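Local coordinates for uncharacterized protein (Burkholderia cenocepacia, PDB 6ANS) that is of unknown function and belongs to the DUF1214 family, pairing a helical part with two beta-rich parts that each carry DUF1214 sequence, at residues R115-C120 and M184-A190; L134-K140 and L150-D156; V338-A343 and N351-T355. All coordinates share one frame; numbering follows the deposited sequence.

Contact 1 (R115-C120 and M184-A190); sequences RVDGRC and MEPDTNA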
loop_
_atom_site.group_PDB
_atom_site.type_symbol
_atom_site.label_atom_id
_atom_site.label_comp_id
_atom_site.label_asym_id
_atom_site.label_seq_id
_atom_site.Cartn_x
_atom_site.Cartn_y
_atom_site.Cartn_z
ATOM N N ARG A 115 -3.977 -13.194 6.195
ATOM C CA ARG A 115 -5.120 -14.089 6.123
ATOM C C ARG A 115 -4.633 -15.517 6.234
ATOM O O ARG A 115 -3.659 -15.903 5.591
ATOM C CB ARG A 115 -5.889 -13.914 4.813
ATOM C CG ARG A 115 -6.577 -12.575 4.648
ATOM C CD ARG A 115 -7.665 -12.384 5.695
ATOM N NE ARG A 115 -8.873 -13.159 5.444
ATOM C CZ ARG A 115 -10.058 -12.833 5.953
ATOM N NH1 ARG A 115 -10.165 -11.753 6.722
ATOM N NH2 ARG A 115 -11.131 -13.575 5.705
ATOM N N VAL A 116 -5.299 -16.301 7.072
ATOM C CA VAL A 116 -4.973 -17.701 7.221
ATOM C C VAL A 116 -6.285 -18.481 7.171
ATOM O O VAL A 116 -7.373 -17.915 7.251
ATOM C CB VAL A 116 -4.187 -17.968 8.524
ATOM C CG1 VAL A 116 -2.822 -17.255 8.499
ATOM C CG2 VAL A 116 -4.983 -17.487 9.721
ATOM N N ASP A 117 -6.160 -19.795 7.025
ATOM C CA ASP A 117 -7.272 -20.736 7.082
ATOM C C ASP A 117 -7.092 -21.574 8.344
ATOM O O ASP A 117 -6.126 -22.338 8.451
ATOM C CB ASP A 117 -7.278 -21.622 5.835
ATOM C CG ASP A 117 -8.472 -22.556 5.758
ATOM O OD1 ASP A 117 -9.070 -22.896 6.800
ATOM O OD2 ASP A 117 -8.785 -22.987 4.626
ATOM N N GLY A 118 -8.037 -21.464 9.275
ATOM C CA GLY A 118 -7.910 -22.187 10.535
ATOM C C GLY A 118 -7.874 -23.701 10.404
ATOM O O GLY A 118 -7.547 -24.388 11.380
ATOM N N ARG A 119 -8.197 -24.236 9.237
ATOM C CA ARG A 119 -8.122 -25.673 9.034
ATOM C C ARG A 119 -6.746 -26.135 8.574
ATOM O O ARG A 119 -6.523 -27.340 8.444
ATOM C CB ARG A 119 -9.181 -26.103 8.018
ATOM C CG ARG A 119 -10.611 -25.755 8.442
ATOM C CD ARG A 119 -11.566 -25.888 7.274
ATOM N NE ARG A 119 -11.204 -24.996 6.177
ATOM C CZ ARG A 119 -11.851 -24.951 5.015
ATOM N NH1 ARG A 119 -12.886 -25.756 4.802
ATOM N NH2 ARG A 119 -11.460 -24.116 4.060
ATOM N N CYS A 120 -5.824 -25.212 8.331
ATOM C CA CYS A 120 -4.488 -25.515 7.846
ATOM C C CYS A 120 -3.476 -25.164 8.933
ATOM O O CYS A 120 -3.840 -24.715 10.021
ATOM C CB CYS A 120 -4.225 -24.754 6.535
ATOM S SG CYS A 120 -5.521 -25.086 5.272
HETATM N N MSE A 184 -5.453 -21.890 16.806
HETATM C CA MSE A 184 -6.505 -21.475 15.884
HETATM C C MSE A 184 -7.722 -22.370 16.062
HETATM O O MSE A 184 -7.601 -23.466 16.562
HETATM C CB MSE A 184 -6.046 -21.551 14.423
HETATM C CG MSE A 184 -4.880 -20.642 14.083
HETATM SE SE MSE A 184 -4.629 -20.473 12.151
HETATM C CE MSE A 184 -4.079 -22.280 11.729
ATOM N N GLU A 185 -8.879 -21.893 15.633
ATOM C CA GLU A 185 -10.071 -22.693 15.420
ATOM C C GLU A 185 -10.308 -22.846 13.919
ATOM O O GLU A 185 -9.709 -22.127 13.110
ATOM C CB GLU A 185 -11.296 -22.027 16.067
ATOM C CG GLU A 185 -11.158 -21.795 17.555
ATOM C CD GLU A 185 -12.248 -20.898 18.112
ATOM O OE1 GLU A 185 -13.202 -20.588 17.376
ATOM O OE2 GLU A 185 -12.141 -20.506 19.295
ATOM N N PRO A 186 -11.143 -23.800 13.505
ATOM C CA PRO A 186 -11.480 -23.906 12.073
ATOM C C PRO A 186 -11.901 -22.585 11.435
ATOM O O PRO A 186 -11.560 -22.332 10.272
ATOM C CB PRO A 186 -12.629 -24.930 12.067
ATOM C CG PRO A 186 -12.333 -25.812 13.262
ATOM C CD PRO A 186 -11.702 -24.915 14.301
ATOM N N ASP A 187 -12.636 -21.741 12.160
ATOM C CA ASP A 187 -13.102 -20.458 11.650
ATOM C C ASP A 187 -12.052 -19.358 11.721
ATOM O O ASP A 187 -12.319 -18.255 11.238
ATOM C CB ASP A 187 -14.343 -19.998 12.420
ATOM C CG ASP A 187 -15.609 -20.682 11.955
ATOM O OD1 ASP A 187 -15.563 -21.441 10.962
ATOM O OD2 ASP A 187 -16.660 -20.463 12.595
ATOM N N THR A 188 -10.903 -19.605 12.350
ATOM C CA THR A 188 -9.857 -18.593 12.389
ATOM C C THR A 188 -9.494 -18.208 10.966
ATOM O O THR A 188 -9.348 -19.073 10.100
ATOM C CB THR A 188 -8.620 -19.116 13.119
ATOM O OG1 THR A 188 -8.941 -19.369 14.491
ATOM C CG2 THR A 188 -7.471 -18.100 13.018
ATOM N N ASN A 189 -9.369 -16.906 10.719
ATOM C CA ASN A 189 -9.035 -16.444 9.374
ATOM C C ASN A 189 -7.976 -15.353 9.318
ATOM O O ASN A 189 -7.664 -14.887 8.216
ATOM C CB ASN A 189 -10.311 -15.959 8.643
ATOM C CG ASN A 189 -10.976 -14.770 9.331
ATOM O OD1 ASN A 189 -10.358 -14.034 10.115
ATOM N ND2 ASN A 189 -12.259 -14.598 9.062
ATOM N N ALA A 190 -7.418 -14.923 10.450
ATOM C CA ALA A 190 -6.407 -13.872 10.425
ATOM C C ALA A 190 -5.382 -14.059 11.543
ATOM O O ALA A 190 -5.689 -14.566 12.625
ATOM C CB ALA A 190 -7.028 -12.482 10.559
HETATM O O HOH W 1 -11.347 -21.854 7.749
#
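The guanidinium of Arg115 lies with one face over the side-chain amide of Asn189, the two planes 26° apart and stacked, with Asn189 CG 3.6 Å above the guanidinium plane and offset toward its rim. The two side chains lie alongside each other, pointing the same way, Arg115 bent at both chi2 and chi3 to fold over its neighbour. Neither polar end is spent on the other: Arg115 NH1 bonds to Tyr113 OH and Asn189 ND2 to the carbonyl of Gly141. Arg119 presents an edge instead. Its guanidinium meets the Asp117 carboxylate in plane, a side-on salt bridge in which NE takes the syn lone pair of OD1 and NH2 reaches OD2 at 3.0 Å. The backbone N of Arg119 also donates to Asp117 OD1, from above the carboxylate plane, which makes an Asx turn within the type I turn from Asp117 to Cys120. A water links this oxygen to the other segment, donating to both Asp117 OD1 and Pro186 O.

Backbone bonds join the segments more directly. Val116 N donates to Asn189 O at 3.0 Å, and Gly118 N makes a weak bond to Thr188 O. Gly118 CA makes a CA-H...O contact to Glu185 O at 3.1 Å. On the buried side, Val116 CG2 packs 3.9 Å from the selenium of selenomethionine Met184, beside Tyr122.

This is a strand end running into a loop, set against the type I turn from Glu185 to Thr188 that leads into strand 188-196. With OD1 held by two nitrogens and a water, the Asp117 carboxylate is probably ionised and its rotation fixed, so that a charged, solvent-linked rim borders an apolar underside.

Contact 2 (L134-K140 and L150-D156); sequences LSFGTQK and LQTGFLD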
loop_
_atom_site.group_PDB
_atom_site.type_symbol
_atom_site.label_atom_id
_atom_site.label_comp_id
_atom_site.label_asym_id
_atom_site.label_seq_id
_atom_site.Cartn_x
_atom_site.Cartn_y
_atom_site.Cartn_z
ATOM N N LEU A 134 6.122 -7.530 21.412
ATOM C CA LEU A 134 5.759 -8.281 20.214
ATOM C C LEU A 134 4.640 -9.245 20.579
ATOM O O LEU A 134 4.822 -10.072 21.478
ATOM C CB LEU A 134 6.980 -9.044 19.693
ATOM C CG LEU A 134 6.726 -10.019 18.553
ATOM C CD1 LEU A 134 6.327 -9.225 17.323
ATOM C CD2 LEU A 134 7.988 -10.839 18.295
ATOM N N SER A 135 3.472 -9.133 19.929
ATOM C CA SER A 135 2.380 -10.045 20.239
ATOM C C SER A 135 1.773 -10.593 18.956
ATOM O O SER A 135 1.842 -9.962 17.895
ATOM C CB SER A 135 1.309 -9.384 21.131
ATOM O OG SER A 135 0.512 -8.458 20.418
ATOM N N PHE A 136 1.215 -11.802 19.065
ATOM C CA PHE A 136 0.609 -12.522 17.951
ATOM C C PHE A 136 -0.797 -12.928 18.354
ATOM O O PHE A 136 -0.961 -13.706 19.291
ATOM C CB PHE A 136 1.409 -13.775 17.574
ATOM C CG PHE A 136 2.853 -13.514 17.207
ATOM C CD1 PHE A 136 3.218 -13.301 15.891
ATOM C CD2 PHE A 136 3.847 -13.506 18.183
ATOM C CE1 PHE A 136 4.552 -13.065 15.550
ATOM C CE2 PHE A 136 5.172 -13.281 17.848
ATOM C CZ PHE A 136 5.523 -13.062 16.528
ATOM N N GLY A 137 -1.802 -12.437 17.644
ATOM C CA GLY A 137 -3.182 -12.847 17.864
ATOM C C GLY A 137 -3.783 -13.493 16.632
ATOM O O GLY A 137 -3.611 -12.997 15.518
ATOM N N THR A 138 -4.494 -14.601 16.828
ATOM C CA THR A 138 -5.296 -15.129 15.736
ATOM C C THR A 138 -6.749 -14.732 15.958
ATOM O O THR A 138 -7.204 -14.610 17.094
ATOM C CB THR A 138 -5.132 -16.645 15.572
ATOM O OG1 THR A 138 -5.591 -17.329 16.736
ATOM C CG2 THR A 138 -3.653 -16.985 15.316
ATOM N N GLN A 139 -7.443 -14.428 14.866
ATOM C CA GLN A 139 -8.774 -13.847 14.930
ATOM C C GLN A 139 -9.693 -14.580 13.963
ATOM O O GLN A 139 -9.246 -15.252 13.029
ATOM C CB GLN A 139 -8.762 -12.335 14.598
ATOM C CG GLN A 139 -7.535 -11.542 15.085
ATOM C CD GLN A 139 -7.481 -11.364 16.617
ATOM O OE1 GLN A 139 -6.400 -11.349 17.203
ATOM N NE2 GLN A 139 -8.646 -11.230 17.258
ATOM N N LYS A 140 -10.996 -14.436 14.186
ATOM C CA LYS A 140 -11.976 -15.023 13.291
ATOM C C LYS A 140 -13.008 -13.962 12.938
ATOM O O LYS A 140 -12.930 -12.829 13.418
ATOM C CB LYS A 140 -12.630 -16.262 13.924
ATOM C CG LYS A 140 -13.454 -15.961 15.150
ATOM C CD LYS A 140 -13.979 -17.274 15.759
ATOM C CE LYS A 140 -14.792 -17.031 17.017
ATOM N NZ LYS A 140 -15.335 -18.322 17.549
ATOM N N LEU A 150 -13.139 -11.409 16.777
ATOM C CA LEU A 150 -12.980 -12.217 17.977
ATOM C C LEU A 150 -11.680 -13.012 17.936
ATOM O O LEU A 150 -11.299 -13.566 16.903
ATOM C CB LEU A 150 -14.180 -13.156 18.125
ATOM C CG LEU A 150 -15.533 -12.459 18.285
ATOM C CD1 LEU A 150 -16.683 -13.465 18.181
ATOM C CD2 LEU A 150 -15.577 -11.744 19.631
ATOM N N GLN A 151 -11.005 -13.072 19.080
ATOM C CA GLN A 151 -9.703 -13.711 19.165
ATOM C C GLN A 151 -9.837 -15.207 19.397
ATOM O O GLN A 151 -10.674 -15.652 20.181
ATOM C CB GLN A 151 -8.880 -13.080 20.293
ATOM C CG GLN A 151 -7.447 -13.541 20.349
ATOM C CD GLN A 151 -6.550 -12.521 21.010
ATOM O OE1 GLN A 151 -6.437 -12.481 22.244
ATOM N NE2 GLN A 151 -5.912 -11.681 20.197
ATOM N N THR A 152 -8.979 -15.982 18.740
ATOM C CA THR A 152 -8.945 -17.424 18.930
ATOM C C THR A 152 -7.647 -17.939 19.556
ATOM O O THR A 152 -7.630 -19.073 20.038
ATOM C CB THR A 152 -9.177 -18.144 17.590
ATOM O OG1 THR A 152 -8.257 -17.640 16.602
ATOM C CG2 THR A 152 -10.608 -17.946 17.116
ATOM N N GLY A 153 -6.581 -17.143 19.588
ATOM C CA GLY A 153 -5.319 -17.551 20.189
ATOM C C GLY A 153 -4.453 -16.330 20.405
ATOM O O GLY A 153 -4.710 -15.254 19.857
ATOM N N PHE A 154 -3.410 -16.508 21.210
ATOM C CA PHE A 154 -2.589 -15.372 21.588
ATOM C C PHE A 154 -1.223 -15.854 22.052
ATOM O O PHE A 154 -1.118 -16.868 22.737
ATOM C CB PHE A 154 -3.252 -14.533 22.692
ATOM C CG PHE A 154 -2.463 -13.313 23.049
ATOM C CD1 PHE A 154 -2.546 -12.166 22.266
ATOM C CD2 PHE A 154 -1.611 -13.319 24.147
ATOM C CE1 PHE A 154 -1.797 -11.028 22.581
ATOM C CE2 PHE A 154 -0.870 -12.199 24.472
ATOM C CZ PHE A 154 -0.960 -11.044 23.685
ATOM N N LEU A 155 -0.183 -15.121 21.666
ATOM C CA LEU A 155 1.169 -15.417 22.124
ATOM C C LEU A 155 1.955 -14.118 22.189
ATOM O O LEU A 155 1.943 -13.340 21.229
ATOM C CB LEU A 155 1.857 -16.413 21.184
ATOM C CG LEU A 155 3.319 -16.775 21.402
ATOM C CD1 LEU A 155 3.488 -17.543 22.690
ATOM C CD2 LEU A 155 3.848 -17.589 20.227
ATOM N N ASP A 156 2.590 -13.874 23.332
ATOM C CA ASP A 156 3.485 -12.736 23.533
ATOM C C ASP A 156 4.756 -13.256 24.207
ATOM O O ASP A 156 5.021 -14.466 24.234
ATOM C CB ASP A 156 2.803 -11.612 24.324
ATOM C CG ASP A 156 2.462 -12.005 25.758
ATOM O OD1 ASP A 156 2.827 -13.111 26.211
ATOM O OD2 ASP A 156 1.812 -11.182 26.441
HETATM O O HOH W 2 -15.194 -12.099 14.945
#
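Phe136 and Leu155 form the first hydrogen-bonded pair of an antiparallel strand pair, in which 151-155 is the outermost strand of a four-stranded sheet and a beta bulge shifts the register by one between Thr138 and Gln139. The strand directions differ by 163°.

Among the backbone bonds, Phe136 N reaches Leu155 O at 2.8 Å and is answered by Leu155 N to Phe136 O. Thr138 N then bonds to Gly153 O, while Thr152 N returns to Thr138 O. Beyond the bulge Lys140 N takes Leu150 O, and a water joins Lys140 O to Leu150 N at the end of the pairing.

The apolar contacts lie on both faces of the sheet. The Phe154 ring, its CG anti to the backbone N (chi1 -177°), extends back along the neighbouring strand and brings CZ to 3.8 Å from Ser135 CB. Beyond the pair, Phe154 also touches Asp273 and Pro274. On the opposite face of the sheet Phe136 and Leu155 meet through their CB atoms, and Leu155 goes on to touch Val182 of strand 181-183. The long extended chain of Lys140 runs past Thr152, CD lying 3.7 Å from CG2, before its NZ pairs with Glu185.

The polar side chains join the strands a second time. Thr138 and Thr152 cross at about a right angle with their OG1 atoms 2.7 Å apart, and each buried hydroxyl has a second partner, Arg183 O for Thr138 and the Thr188 hydroxyl for Thr152. Gln139 and Gln151 meet through amides turned 54° from each other: Gln151 NE2 donates to Gln139 OE1 at 3.1 Å, straight at 164°, in the carbonyl plane and on a lone pair.

Contact 3 (V338-A343 and N351-T355); sequences VTVIVA and NWLDT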
loop_
_atom_site.group_PDB
_atom_site.type_symbol
_atom_site.label_atom_id
_atom_site.label_comp_id
_atom_site.label_asym_id
_atom_site.label_seq_id
_atom_site.Cartn_x
_atom_site.Cartn_y
_atom_site.Cartn_z
ATOM N N VAL A 338 2.061 11.883 35.958
ATOM C CA VAL A 338 2.273 12.306 34.583
ATOM C C VAL A 338 1.109 13.190 34.163
ATOM O O VAL A 338 -0.062 12.859 34.404
ATOM C CB VAL A 338 2.432 11.112 33.624
ATOM C CG1 VAL A 338 2.389 11.587 32.197
ATOM C CG2 VAL A 338 3.774 10.413 33.874
ATOM N N THR A 339 1.441 14.320 33.543
ATOM C CA THR A 339 0.477 15.233 32.963
ATOM C C THR A 339 0.712 15.280 31.460
ATOM O O THR A 339 1.864 15.283 31.002
ATOM C CB THR A 339 0.601 16.631 33.580
ATOM O OG1 THR A 339 0.398 16.548 34.998
ATOM C CG2 THR A 339 -0.449 17.556 33.010
ATOM N N VAL A 340 -0.386 15.262 30.703
ATOM C CA VAL A 340 -0.385 15.381 29.248
ATOM C C VAL A 340 -1.414 16.439 28.862
ATOM O O VAL A 340 -2.572 16.369 29.294
ATOM C CB VAL A 340 -0.720 14.042 28.559
ATOM C CG1 VAL A 340 -0.728 14.217 27.055
ATOM C CG2 VAL A 340 0.262 12.948 28.969
ATOM N N ILE A 341 -1.014 17.383 28.011
ATOM C CA ILE A 341 -1.853 18.521 27.648
ATOM C C ILE A 341 -2.217 18.427 26.172
ATOM O O ILE A 341 -1.331 18.349 25.314
ATOM C CB ILE A 341 -1.144 19.854 27.930
ATOM C CG1 ILE A 341 -0.616 19.904 29.368
ATOM C CG2 ILE A 341 -2.064 21.016 27.592
ATOM C CD1 ILE A 341 -1.643 20.281 30.397
ATOM N N VAL A 342 -3.519 18.444 25.883
ATOM C CA VAL A 342 -4.053 18.529 24.524
ATOM C C VAL A 342 -4.332 20.002 24.233
ATOM O O VAL A 342 -5.121 20.631 24.946
ATOM C CB VAL A 342 -5.334 17.687 24.378
ATOM C CG1 VAL A 342 -5.836 17.709 22.959
ATOM C CG2 VAL A 342 -5.108 16.253 24.835
ATOM N N ALA A 343 -3.701 20.557 23.191
ATOM C CA ALA A 343 -3.825 21.985 22.887
ATOM C C ALA A 343 -3.282 22.281 21.491
ATOM O O ALA A 343 -2.645 21.438 20.853
ATOM C CB ALA A 343 -3.104 22.841 23.928
ATOM N N ASN A 351 4.253 17.624 28.525
ATOM C CA ASN A 351 3.888 16.604 27.552
ATOM C C ASN A 351 2.655 17.067 26.788
ATOM O O ASN A 351 1.685 17.540 27.386
ATOM C CB ASN A 351 3.611 15.274 28.249
ATOM C CG ASN A 351 4.776 14.819 29.115
ATOM O OD1 ASN A 351 5.918 14.818 28.670
ATOM N ND2 ASN A 351 4.486 14.418 30.350
ATOM N N TRP A 352 2.695 16.940 25.463
ATOM C CA TRP A 352 1.781 17.679 24.606
ATOM C C TRP A 352 1.194 16.797 23.511
ATOM O O TRP A 352 1.913 16.031 22.866
ATOM C CB TRP A 352 2.523 18.869 23.985
ATOM C CG TRP A 352 1.735 19.685 23.030
ATOM C CD1 TRP A 352 0.466 20.146 23.195
ATOM C CD2 TRP A 352 2.166 20.137 21.742
ATOM N NE1 TRP A 352 0.082 20.870 22.093
ATOM C CE2 TRP A 352 1.110 20.881 21.187
ATOM C CE3 TRP A 352 3.354 20.001 21.012
ATOM C CZ2 TRP A 352 1.195 21.481 19.930
ATOM C CZ3 TRP A 352 3.438 20.597 19.765
ATOM C CH2 TRP A 352 2.362 21.324 19.234
ATOM N N LEU A 353 -0.114 16.921 23.298
ATOM C CA LEU A 353 -0.788 16.382 22.123
ATOM C C LEU A 353 -1.327 17.550 21.294
ATOM O O LEU A 353 -2.152 18.332 21.782
ATOM C CB LEU A 353 -1.916 15.424 22.522
ATOM C CG LEU A 353 -1.506 14.225 23.377
ATOM C CD1 LEU A 353 -2.703 13.363 23.727
ATOM C CD2 LEU A 353 -0.396 13.383 22.704
ATOM N N ASP A 354 -0.857 17.662 20.047
ATOM C CA ASP A 354 -1.196 18.772 19.158
ATOM C C ASP A 354 -2.566 18.531 18.521
ATOM O O ASP A 354 -2.777 17.493 17.885
ATOM C CB ASP A 354 -0.120 18.896 18.076
ATOM C CG ASP A 354 -0.317 20.097 17.157
ATOM O OD1 ASP A 354 -1.400 20.728 17.170
ATOM O OD2 ASP A 354 0.628 20.399 16.396
ATOM N N THR A 355 -3.497 19.484 18.680
ATOM C CA THR A 355 -4.821 19.301 18.085
ATOM C C THR A 355 -4.803 19.417 16.562
ATOM O O THR A 355 -5.764 18.987 15.911
ATOM C CB THR A 355 -5.845 20.288 18.668
ATOM O OG1 THR A 355 -5.367 21.635 18.542
ATOM C CG2 THR A 355 -6.139 19.955 20.143
#
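Trp352 starts beside Ile341 O and finishes at Ala343 O. Its CB lies 4.1 Å from Ile341 O, and a chi1 of 177° swings the indole away from the backbone nitrogen of Trp352 and toward Ala343. CD1 comes to 3.3 Å from the same Ile341 oxygen, near the ring plane. NE1 then donates to Ala343 O at 3.0 Å, approaching from above the carbonyl plane, and CE2 and CZ2 pass the same oxygen at the indole edge. One ring face is covered near its rim by Asp354 CA. Thr355 N reaches Ala343 O from the opposite face of the carbonyl, so two donors hold this last oxygen of the strand.

The backbones bond in parallel fashion: Ile341 N to Asn351 O, Leu353 N to Ile341 O at 2.8 Å, and Ala343 N to Leu353 O. At the other end the Asn351 amide adds a side-chain bond, ND2 donating to Thr339 O at 2.8 Å while also meeting Arg331 O. On the face opposite the indole, beyond Asn351, the packing is apolar: Leu353 CG sits 3.8 Å from Val340 CG1, its CD1 meets Val342 CG2, and Val306 of strand 303-309 packs against Leu353.

This is a parallel strand pair in which 351-354 is the outermost strand, within this chain, of a mixed four-stranded sheet packed on a second, antiparallel sheet.

In the fold
Contacts 1 and 2 belong together: their centres are 11 Å apart, strands 188-196 and 133-140 are neighbours in one sheet, and Asn189 N makes a probable hydrogen bond to Gln139 O at 2.8 Å. Along the chain, contact 2 falls between the two segments of contact 1. Contact 3 stands apart, about 41 Å and 32 Å from them between centres, across the chain's centre and in the second DUF1214 range. Contact 1 is only partly buried, mixing turns, a salt bridge and water; contacts 2 and 3 are buried strand pairs. Contact 2, antiparallel, adds bonds between polar side chains; contact 3, parallel, has side chains donating to backbone carbonyls together with valine-leucine packing.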